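Local coordinates for protein putative methyltransferase (Porphyromonas gingivalis, PDB 3LL7) that is a putative methyltransferase that probably transfers methyl groups and carries a C-terminal THUMP-like domain, at residues V352-L356 / L377-M383. Residue numbers count along the deposited sequence, not the author numbering.
Sequences VLKQL and LRQRSKM. With EDO (1,2-ethanediol), chain C.
This is a buried contact between a helical turn and the Schellman motif that ends helix 374-381 in the THUMP-like domain. Both segments pack on one sheet, where Leu-356 and Leu-377 touch Leu-403 of strand 401-408. Residues 352-356 have helical phi/psi, with Gln-355 N hydrogen-bonded to Val-352 O (2.8 Å) and Leu-356 N to Leu-353 O (3.2 Å). After Ser-381, Lys-382 takes positive phi (59/35). Met-383 N hydrogen-bonds to Arg-378 O at 3.2 Å. The backbones come closest at Leu-353 and Ser-381, CA to CA 4.7 Å. There Leu-353 O meets Ser-381 CA at 3.2 Å in a CA-H...O contact. Leu-353 (m, t) places CD2 3.4 Å from Leu-377 CD1. The CE of Met-383, a selenomethionine, lies 3.8 Å from Leu-356 CB. Ser-381 (p) turns OG back to Leu-377 O, 2.7 Å. Lys-354 NZ donates a hydrogen bond to Arg-380 O (2.7 Å), and water 1, held weakly by NZ at 3.2 Å, donates to Gln-379 O at 2.8 Å.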
loop_
_atom_site.group_PDB
_atom_site.type_symbol
_atom_site.label_atom_id
_atom_site.label_comp_id
_atom_site.label_asym_id
_atom_site.label_seq_id
_atom_site.Cartn_x
_atom_site.Cartn_y
_atom_site.Cartn_z
ATOM N N VAL A 352 1.413 14.764 -36.170
ATOM C CA VAL A 352 2.547 13.838 -35.943
ATOM C C VAL A 352 2.124 12.432 -35.551
ATOM O O VAL A 352 2.897 11.475 -35.709
ATOM C CB VAL A 352 3.618 14.329 -34.899
ATOM C CG1 VAL A 352 4.109 15.724 -35.223
ATOM C CG2 VAL A 352 3.076 14.215 -33.496
ATOM N N LEU A 353 0.924 12.290 -35.003
ATOM C CA LEU A 353 0.432 10.988 -34.525
ATOM C C LEU A 353 0.559 9.868 -35.542
ATOM O O LEU A 353 1.094 8.787 -35.223
ATOM C CB LEU A 353 -1.035 11.095 -34.064
ATOM C CG LEU A 353 -1.316 11.855 -32.757
ATOM C CD1 LEU A 353 -2.854 12.171 -32.664
ATOM C CD2 LEU A 353 -0.852 11.082 -31.534
ATOM N N LYS A 354 0.084 10.084 -36.772
ATOM C CA LYS A 354 0.186 9.004 -37.771
ATOM C C LYS A 354 1.614 8.808 -38.269
ATOM O O LYS A 354 1.927 7.814 -38.942
ATOM C CB LYS A 354 -0.822 9.176 -38.919
ATOM C CG LYS A 354 -2.295 8.953 -38.517
ATOM C CD LYS A 354 -2.636 7.498 -38.162
ATOM C CE LYS A 354 -4.148 7.329 -37.924
ATOM N NZ LYS A 354 -4.686 8.236 -36.817
ATOM N N GLN A 355 2.518 9.718 -37.898
ATOM C CA GLN A 355 3.899 9.542 -38.318
ATOM C C GLN A 355 4.719 8.749 -37.338
ATOM O O GLN A 355 5.851 8.367 -37.653
ATOM C CB GLN A 355 4.571 10.889 -38.529
ATOM C CG GLN A 355 4.019 11.671 -39.695
ATOM C CD GLN A 355 4.895 12.853 -40.014
ATOM O OE1 GLN A 355 6.074 12.700 -40.372
ATOM N NE2 GLN A 355 4.343 14.054 -39.847
ATOM N N LEU A 356 4.190 8.496 -36.125
ATOM C CA LEU A 356 5.035 7.880 -35.102
ATOM C C LEU A 356 5.528 6.503 -35.376
ATOM O O LEU A 356 6.613 6.140 -34.901
ATOM C CB LEU A 356 4.354 7.894 -33.703
ATOM C CG LEU A 356 4.092 9.252 -33.107
ATOM C CD1 LEU A 356 3.381 8.998 -31.738
ATOM C CD2 LEU A 356 5.395 10.064 -32.912
ATOM N N LEU A 377 -3.181 8.074 -27.297
ATOM C CA LEU A 377 -1.908 8.181 -28.044
ATOM C C LEU A 377 -1.608 6.890 -28.815
ATOM O O LEU A 377 -1.270 6.936 -29.994
ATOM C CB LEU A 377 -0.776 8.548 -27.071
ATOM C CG LEU A 377 0.625 8.959 -27.530
ATOM C CD1 LEU A 377 0.568 9.967 -28.665
ATOM C CD2 LEU A 377 1.316 9.616 -26.250
ATOM N N ARG A 378 -1.766 5.737 -28.161
ATOM C CA ARG A 378 -1.555 4.472 -28.818
ATOM C C ARG A 378 -2.480 4.251 -30.016
ATOM O O ARG A 378 -2.029 3.882 -31.123
ATOM C CB ARG A 378 -1.702 3.304 -27.839
ATOM C CG ARG A 378 -1.385 1.985 -28.576
ATOM C CD ARG A 378 -1.179 0.790 -27.661
ATOM N NE ARG A 378 -0.148 0.972 -26.628
ATOM C CZ ARG A 378 1.177 0.947 -26.818
ATOM N NH1 ARG A 378 1.723 0.800 -28.034
ATOM N NH2 ARG A 378 1.968 1.081 -25.761
ATOM N N GLN A 379 -3.777 4.437 -29.805
ATOM C CA GLN A 379 -4.709 4.119 -30.876
ATOM C C GLN A 379 -4.619 5.059 -32.063
ATOM O O GLN A 379 -4.760 4.626 -33.222
ATOM C CB GLN A 379 -6.148 4.004 -30.362
ATOM C CG GLN A 379 -6.341 2.788 -29.436
ATOM C CD GLN A 379 -7.802 2.485 -29.132
ATOM O OE1 GLN A 379 -8.698 2.846 -29.897
ATOM N NE2 GLN A 379 -8.035 1.758 -28.031
ATOM N N ARG A 380 -4.377 6.327 -31.776
ATOM C CA ARG A 380 -4.314 7.327 -32.835
ATOM C C ARG A 380 -3.013 7.235 -33.637
ATOM O O ARG A 380 -2.999 7.594 -34.807
ATOM C CB ARG A 380 -4.522 8.729 -32.259
ATOM C CG ARG A 380 -5.966 8.858 -31.640
ATOM C CD ARG A 380 -6.180 10.158 -30.874
ATOM N NE ARG A 380 -7.371 10.045 -30.007
ATOM C CZ ARG A 380 -8.115 11.070 -29.572
ATOM N NH1 ARG A 380 -7.826 12.323 -29.926
ATOM N NH2 ARG A 380 -9.168 10.837 -28.792
ATOM N N SER A 381 -1.948 6.743 -33.013
ATOM C CA SER A 381 -0.683 6.510 -33.746
ATOM C C SER A 381 -0.554 5.096 -34.341
ATOM O O SER A 381 0.343 4.855 -35.153
ATOM C CB SER A 381 0.521 6.787 -32.843
ATOM O OG SER A 381 0.549 5.890 -31.740
ATOM N N LYS A 382 -1.447 4.188 -33.957
ATOM C CA LYS A 382 -1.384 2.763 -34.347
ATOM C C LYS A 382 -0.087 2.088 -33.897
ATOM O O LYS A 382 0.422 1.183 -34.549
ATOM C CB LYS A 382 -1.662 2.592 -35.855
ATOM C CG LYS A 382 -3.093 3.103 -36.237
ATOM C CD LYS A 382 -3.374 3.132 -37.758
ATOM C CE LYS A 382 -2.976 1.871 -38.437
ATOM N NZ LYS A 382 -3.798 0.714 -37.977
HETATM N N MSE A 383 0.412 2.497 -32.732
HETATM C CA MSE A 383 1.717 2.040 -32.276
HETATM C C MSE A 383 1.593 0.669 -31.629
HETATM O O MSE A 383 0.814 0.469 -30.712
HETATM C CB MSE A 383 2.285 3.061 -31.279
HETATM C CG MSE A 383 3.579 2.651 -30.654
HETATM SE SE MSE A 383 4.978 2.511 -31.979
HETATM C CE MSE A 383 4.831 4.262 -32.790
HETATM C C1 EDO C . -1.377 2.625 -23.303
HETATM O O1 EDO C . -1.626 1.633 -24.305
HETATM C C2 EDO C . -0.276 2.170 -22.351
HETATM O O2 EDO C . 0.792 1.499 -23.038
HETATM O O HOH W 1 -5.793 5.413 -35.731
#